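Fatty acid amide hydrolase (Candida albicans, PDB 6KVR) probably hydrolyses amides of monocarboxylic acids to the free acid and ammonium, as an enzyme of the amidase signature family. Local coordinates at residues 380-385 and 450-454; 463-469 and 483-487. All coordinates share one frame; numbering follows the deposited sequence.

Overall arrangement
Two neighbouring contacts near one margin of the mixed sheet show how an amidase core is packed from its edge inward. Contact 1 lies at the margin: the loop 380-385, leaving the outermost strand 376-379, rests on helix 434-457. That helix leads into strand 462-466, where contact 2 begins, so the two follow one another in the chain with centres about 13 Å apart. They also touch, Phe380 CE2 lying 4.1 Å from Ile463 CD1, and Tyr451 OH meets Leu486 CD1. Contact 1 is remote from the predicted catalytic residues, whereas the Thr484 side chain of contact 2 comes about 4 Å from Gly256, predicted to bind substrate, and about 8 Å from Ser257, the predicted acyl-ester nucleophile.

Contact 1: residues 380-385 and 450-454; sequences FDPPNT and QYNDF
Phe380 and Phe454 form an offset stack, their planes only 6° apart and their centroids separated by 4.1 Å. CG of Phe380 is anti to its backbone N, which carries the ring from the loop toward the helix. Phe454 lies over one face of that ring, and CA of Pro382 covers the opposite face near the rim.

Gln450 can be followed outward from CB: its chain runs extended through CG to CD, which passes Pro383 CG at 3.9 Å. There the amide divides its work. NE2 packs against Pro383 CB, while OE1 accepts a hydrogen bond of 2.8 Å from Asn384 ND2. This donor lies in the carbonyl plane on a lone pair of OE1, with an N-H...O angle of 160°, although the two amide planes are turned 63° apart.

Tyr451 reaches across beside them, and its OH donates to Pro383 O at 2.8 Å, the donor tilted somewhat from the carbonyl plane. Pro382 CB packs beside the same hydroxyl. Two successive prolines, with no backbone N-H to donate, meet the helix through ring carbons and the carbonyl of Pro383, and specific hydrogen bonds supplement apolar packing where the loop enters helix 385-397.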
# COMPACT_ATOMS: atom_id res chain seq x y z
N PHE A 380 -10.95 -20.29 -18.61
CA PHE A 380 -11.31 -19.43 -17.49
C PHE A 380 -12.29 -18.36 -17.97
O PHE A 380 -11.97 -17.57 -18.85
CB PHE A 380 -10.05 -18.79 -16.91
CG PHE A 380 -10.29 -17.88 -15.74
CD1 PHE A 380 -11.21 -18.21 -14.76
CD2 PHE A 380 -9.54 -16.71 -15.61
CE1 PHE A 380 -11.40 -17.37 -13.68
CE2 PHE A 380 -9.73 -15.88 -14.52
CZ PHE A 380 -10.66 -16.20 -13.56
N ASP A 381 -13.49 -18.36 -17.38
CA ASP A 381 -14.50 -17.35 -17.65
C ASP A 381 -14.45 -16.32 -16.53
O ASP A 381 -15.04 -16.54 -15.46
CB ASP A 381 -15.89 -18.00 -17.75
CG ASP A 381 -16.95 -17.06 -18.29
OD1 ASP A 381 -16.70 -15.83 -18.37
OD2 ASP A 381 -18.04 -17.56 -18.64
N PRO A 382 -13.76 -15.19 -16.70
CA PRO A 382 -13.39 -14.35 -15.54
C PRO A 382 -14.59 -13.65 -14.96
O PRO A 382 -15.39 -13.04 -15.69
CB PRO A 382 -12.39 -13.35 -16.15
CG PRO A 382 -12.80 -13.25 -17.58
CD PRO A 382 -13.26 -14.64 -17.97
N PRO A 383 -14.77 -13.70 -13.64
CA PRO A 383 -16.00 -13.19 -13.03
C PRO A 383 -15.97 -11.70 -12.76
O PRO A 383 -14.91 -11.09 -12.55
CB PRO A 383 -16.08 -13.97 -11.71
CG PRO A 383 -14.64 -14.28 -11.38
CD PRO A 383 -13.89 -14.39 -12.68
N ASN A 384 -17.16 -11.11 -12.78
CA ASN A 384 -17.36 -9.72 -12.35
C ASN A 384 -16.55 -8.72 -13.16
O ASN A 384 -16.25 -7.64 -12.65
CB ASN A 384 -17.05 -9.55 -10.86
CG ASN A 384 -18.19 -9.95 -9.98
OD1 ASN A 384 -19.34 -9.64 -10.28
ND2 ASN A 384 -17.89 -10.65 -8.90
N THR A 385 -16.19 -9.05 -14.41
CA THR A 385 -15.44 -8.09 -15.23
C THR A 385 -16.25 -6.82 -15.49
O THR A 385 -15.67 -5.74 -15.60
CB THR A 385 -15.00 -8.72 -16.55
OG1 THR A 385 -16.13 -9.30 -17.22
CG2 THR A 385 -13.93 -9.81 -16.32
N GLN A 450 -11.49 -12.14 -4.66
CA GLN A 450 -12.12 -13.14 -5.52
C GLN A 450 -11.11 -13.75 -6.47
O GLN A 450 -11.06 -14.98 -6.64
CB GLN A 450 -13.29 -12.52 -6.28
CG GLN A 450 -14.06 -13.52 -7.13
CD GLN A 450 -15.31 -12.94 -7.79
OE1 GLN A 450 -15.47 -11.72 -7.93
NE2 GLN A 450 -16.22 -13.82 -8.19
N TYR A 451 -10.24 -12.92 -7.06
CA TYR A 451 -9.28 -13.40 -8.05
C TYR A 451 -8.08 -14.06 -7.40
O TYR A 451 -7.54 -15.03 -7.93
CB TYR A 451 -8.81 -12.23 -8.94
CG TYR A 451 -9.71 -11.98 -10.12
CD1 TYR A 451 -10.97 -11.43 -9.95
CD2 TYR A 451 -9.30 -12.32 -11.41
CE1 TYR A 451 -11.80 -11.23 -11.02
CE2 TYR A 451 -10.13 -12.11 -12.49
CZ TYR A 451 -11.38 -11.56 -12.29
OH TYR A 451 -12.21 -11.33 -13.37
N ASN A 452 -7.63 -13.53 -6.27
CA ASN A 452 -6.53 -14.17 -5.57
C ASN A 452 -6.96 -15.54 -5.06
O ASN A 452 -6.21 -16.52 -5.18
CB ASN A 452 -6.03 -13.26 -4.45
CG ASN A 452 -4.88 -13.86 -3.64
OD1 ASN A 452 -3.81 -14.17 -4.17
ND2 ASN A 452 -5.10 -13.98 -2.33
N ASP A 453 -8.19 -15.65 -4.54
CA ASP A 453 -8.70 -16.93 -4.08
C ASP A 453 -8.82 -17.92 -5.23
O ASP A 453 -8.68 -19.13 -5.02
CB ASP A 453 -10.08 -16.76 -3.45
CG ASP A 453 -10.02 -16.09 -2.09
OD1 ASP A 453 -8.92 -15.98 -1.51
OD2 ASP A 453 -11.09 -15.67 -1.60
N PHE A 454 -9.12 -17.44 -6.43
CA PHE A 454 -9.20 -18.32 -7.59
C PHE A 454 -7.85 -18.97 -7.87
O PHE A 454 -7.76 -20.19 -8.03
CB PHE A 454 -9.69 -17.56 -8.82
CG PHE A 454 -9.41 -18.29 -10.12
CD1 PHE A 454 -10.16 -19.40 -10.48
CD2 PHE A 454 -8.41 -17.87 -10.97
CE1 PHE A 454 -9.92 -20.08 -11.67
CE2 PHE A 454 -8.16 -18.53 -12.17
CZ PHE A 454 -8.93 -19.65 -12.52

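Contact 2: residues 463-469 and 483-487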
# COMPACT_ATOMS: atom_id res chain seq x y z
N ILE A 463 -2.34 -16.08 -15.40
CA ILE A 463 -3.51 -15.87 -16.26
C ILE A 463 -3.02 -15.28 -17.57
O ILE A 463 -2.25 -14.31 -17.59
CB ILE A 463 -4.55 -14.97 -15.57
CG1 ILE A 463 -4.94 -15.59 -14.22
CG2 ILE A 463 -5.81 -14.82 -16.42
CD1 ILE A 463 -5.91 -14.78 -13.41
N LEU A 464 -3.40 -15.92 -18.67
CA LEU A 464 -3.03 -15.50 -20.02
C LEU A 464 -4.27 -14.91 -20.67
O LEU A 464 -5.36 -15.50 -20.58
CB LEU A 464 -2.50 -16.67 -20.84
CG LEU A 464 -2.10 -16.42 -22.30
CD1 LEU A 464 -0.97 -15.41 -22.39
CD2 LEU A 464 -1.69 -17.72 -22.99
N SER A 465 -4.13 -13.75 -21.30
CA SER A 465 -5.30 -13.03 -21.78
C SER A 465 -4.87 -12.06 -22.88
O SER A 465 -3.69 -11.74 -23.00
CB SER A 465 -5.98 -12.27 -20.62
OG SER A 465 -5.17 -11.18 -20.24
N PRO A 466 -5.82 -11.58 -23.69
CA PRO A 466 -5.50 -10.53 -24.66
C PRO A 466 -5.08 -9.25 -23.96
O PRO A 466 -5.32 -9.05 -22.77
CB PRO A 466 -6.83 -10.32 -25.42
CG PRO A 466 -7.68 -11.54 -25.08
CD PRO A 466 -7.26 -11.91 -23.70
N THR A 467 -4.42 -8.36 -24.72
CA THR A 467 -4.07 -7.04 -24.23
C THR A 467 -5.10 -5.99 -24.60
O THR A 467 -5.18 -4.95 -23.94
CB THR A 467 -2.71 -6.59 -24.78
OG1 THR A 467 -1.77 -7.65 -24.59
CG2 THR A 467 -2.20 -5.36 -24.02
N TYR A 468 -5.91 -6.28 -25.62
CA TYR A 468 -6.81 -5.34 -26.27
C TYR A 468 -7.67 -6.20 -27.19
O TYR A 468 -7.29 -7.32 -27.51
CB TYR A 468 -6.01 -4.24 -27.01
CG TYR A 468 -6.83 -3.28 -27.87
CD1 TYR A 468 -7.89 -2.60 -27.33
CD2 TYR A 468 -6.52 -3.08 -29.22
CE1 TYR A 468 -8.65 -1.74 -28.10
CE2 TYR A 468 -7.28 -2.20 -30.00
CZ TYR A 468 -8.34 -1.53 -29.42
OH TYR A 468 -9.14 -0.66 -30.14
N ASN A 469 -8.86 -5.71 -27.57
CA ASN A 469 -9.73 -6.52 -28.42
C ASN A 469 -9.33 -6.48 -29.88
O ASN A 469 -10.13 -6.83 -30.76
CB ASN A 469 -11.18 -6.06 -28.27
CG ASN A 469 -11.31 -4.55 -28.40
OD1 ASN A 469 -11.40 -3.84 -27.40
ND2 ASN A 469 -11.26 -4.05 -29.63
N TYR A 483 -9.41 -4.93 -21.26
CA TYR A 483 -8.44 -6.02 -21.20
C TYR A 483 -7.20 -5.66 -20.39
O TYR A 483 -6.57 -6.55 -19.80
CB TYR A 483 -8.08 -6.47 -22.63
CG TYR A 483 -9.13 -7.41 -23.18
CD1 TYR A 483 -9.15 -8.76 -22.82
CD2 TYR A 483 -10.15 -6.94 -24.00
CE1 TYR A 483 -10.13 -9.61 -23.30
CE2 TYR A 483 -11.14 -7.78 -24.47
CZ TYR A 483 -11.13 -9.11 -24.13
OH TYR A 483 -12.11 -9.93 -24.62
N THR A 484 -6.84 -4.37 -20.32
CA THR A 484 -5.73 -3.95 -19.46
C THR A 484 -6.20 -3.39 -18.13
O THR A 484 -5.55 -3.64 -17.09
CB THR A 484 -4.86 -2.89 -20.14
OG1 THR A 484 -5.70 -1.90 -20.74
CG2 THR A 484 -3.90 -3.50 -21.17
N SER A 485 -7.31 -2.65 -18.12
CA SER A 485 -7.70 -1.98 -16.89
C SER A 485 -8.09 -2.96 -15.80
O SER A 485 -8.03 -2.60 -14.62
CB SER A 485 -8.84 -0.99 -17.16
OG SER A 485 -10.04 -1.66 -17.51
N LEU A 486 -8.47 -4.19 -16.16
CA LEU A 486 -8.78 -5.20 -15.15
C LEU A 486 -7.60 -5.43 -14.21
O LEU A 486 -7.77 -5.51 -12.99
CB LEU A 486 -9.17 -6.52 -15.82
CG LEU A 486 -9.35 -7.72 -14.90
CD1 LEU A 486 -10.53 -7.49 -13.94
CD2 LEU A 486 -9.49 -9.06 -15.69
N TRP A 487 -6.39 -5.54 -14.76
CA TRP A 487 -5.23 -5.78 -13.92
C TRP A 487 -4.76 -4.53 -13.18
O TRP A 487 -3.94 -4.65 -12.25
CB TRP A 487 -4.10 -6.40 -14.77
CG TRP A 487 -4.67 -7.53 -15.57
CD1 TRP A 487 -4.85 -7.57 -16.91
CD2 TRP A 487 -5.21 -8.77 -15.06
NE1 TRP A 487 -5.44 -8.76 -17.28
CE2 TRP A 487 -5.68 -9.51 -16.16
CE3 TRP A 487 -5.33 -9.33 -13.78
CZ2 TRP A 487 -6.26 -10.78 -16.03
CZ3 TRP A 487 -5.91 -10.60 -13.65
CH2 TRP A 487 -6.38 -11.30 -14.77
O HOH W 1 -7.27 -9.14 -19.65
O HOH W 2 -6.50 -2.47 -23.60
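Strand 463-466 and helix 483-487 run roughly antiparallel, their axes 9.4 Å apart at closest approach and inclined at 145°, while the backbones draw nearest at Tyr468 and Tyr483. No direct hydrogen bond joins them; side-chain packing and two waters do.

Tyr483 carries the largest share of the packing. Its CG is anti to the carbonyl carbon (chi1 -82°), which turns the ring in between Pro466 and the backbone at Tyr468 and Asn469. CD1 and CE1 face the proline, CE1 meeting Pro466 CG at 3.6 Å; CD2 approaches the backbone N of Asn469, and CB rests against Thr467 O. The phenol OH is bonded beyond the contact, to Val353 O and Asp350 N. At the other end, CH2 of the Trp487 indole lies against both branches of Ile463, CD1 at 3.8 Å and CG2 slightly farther away.

This is a helix laid on an inner strand of the mixed sheet, third from its 376-379 margin, that forms the core of the amidase signature fold. Strand 462-466 runs between 540-546 and 343-346; Leu464 points away from the helix and packs on helix 357-372, so the strand is covered from both sides.

Between the two aromatic side chains, one water donates to Tyr483 O at 2.7 Å, accepts from Trp487 NE1 and is also hydrogen-bonded to Ser465 OG, thereby linking polar groups of strand and helix; Gln544 NE2 bonds to Tyr483 O as well. A second water donates to Thr467 O and, at 3.0 Å, to Thr484 OG1. The methyl CG2 of Thr484 presses on that same Thr467 carbonyl oxygen, while its OG1 also bonds to Gly255 O, in the predicted substrate-binding run Ile254 to Ser257.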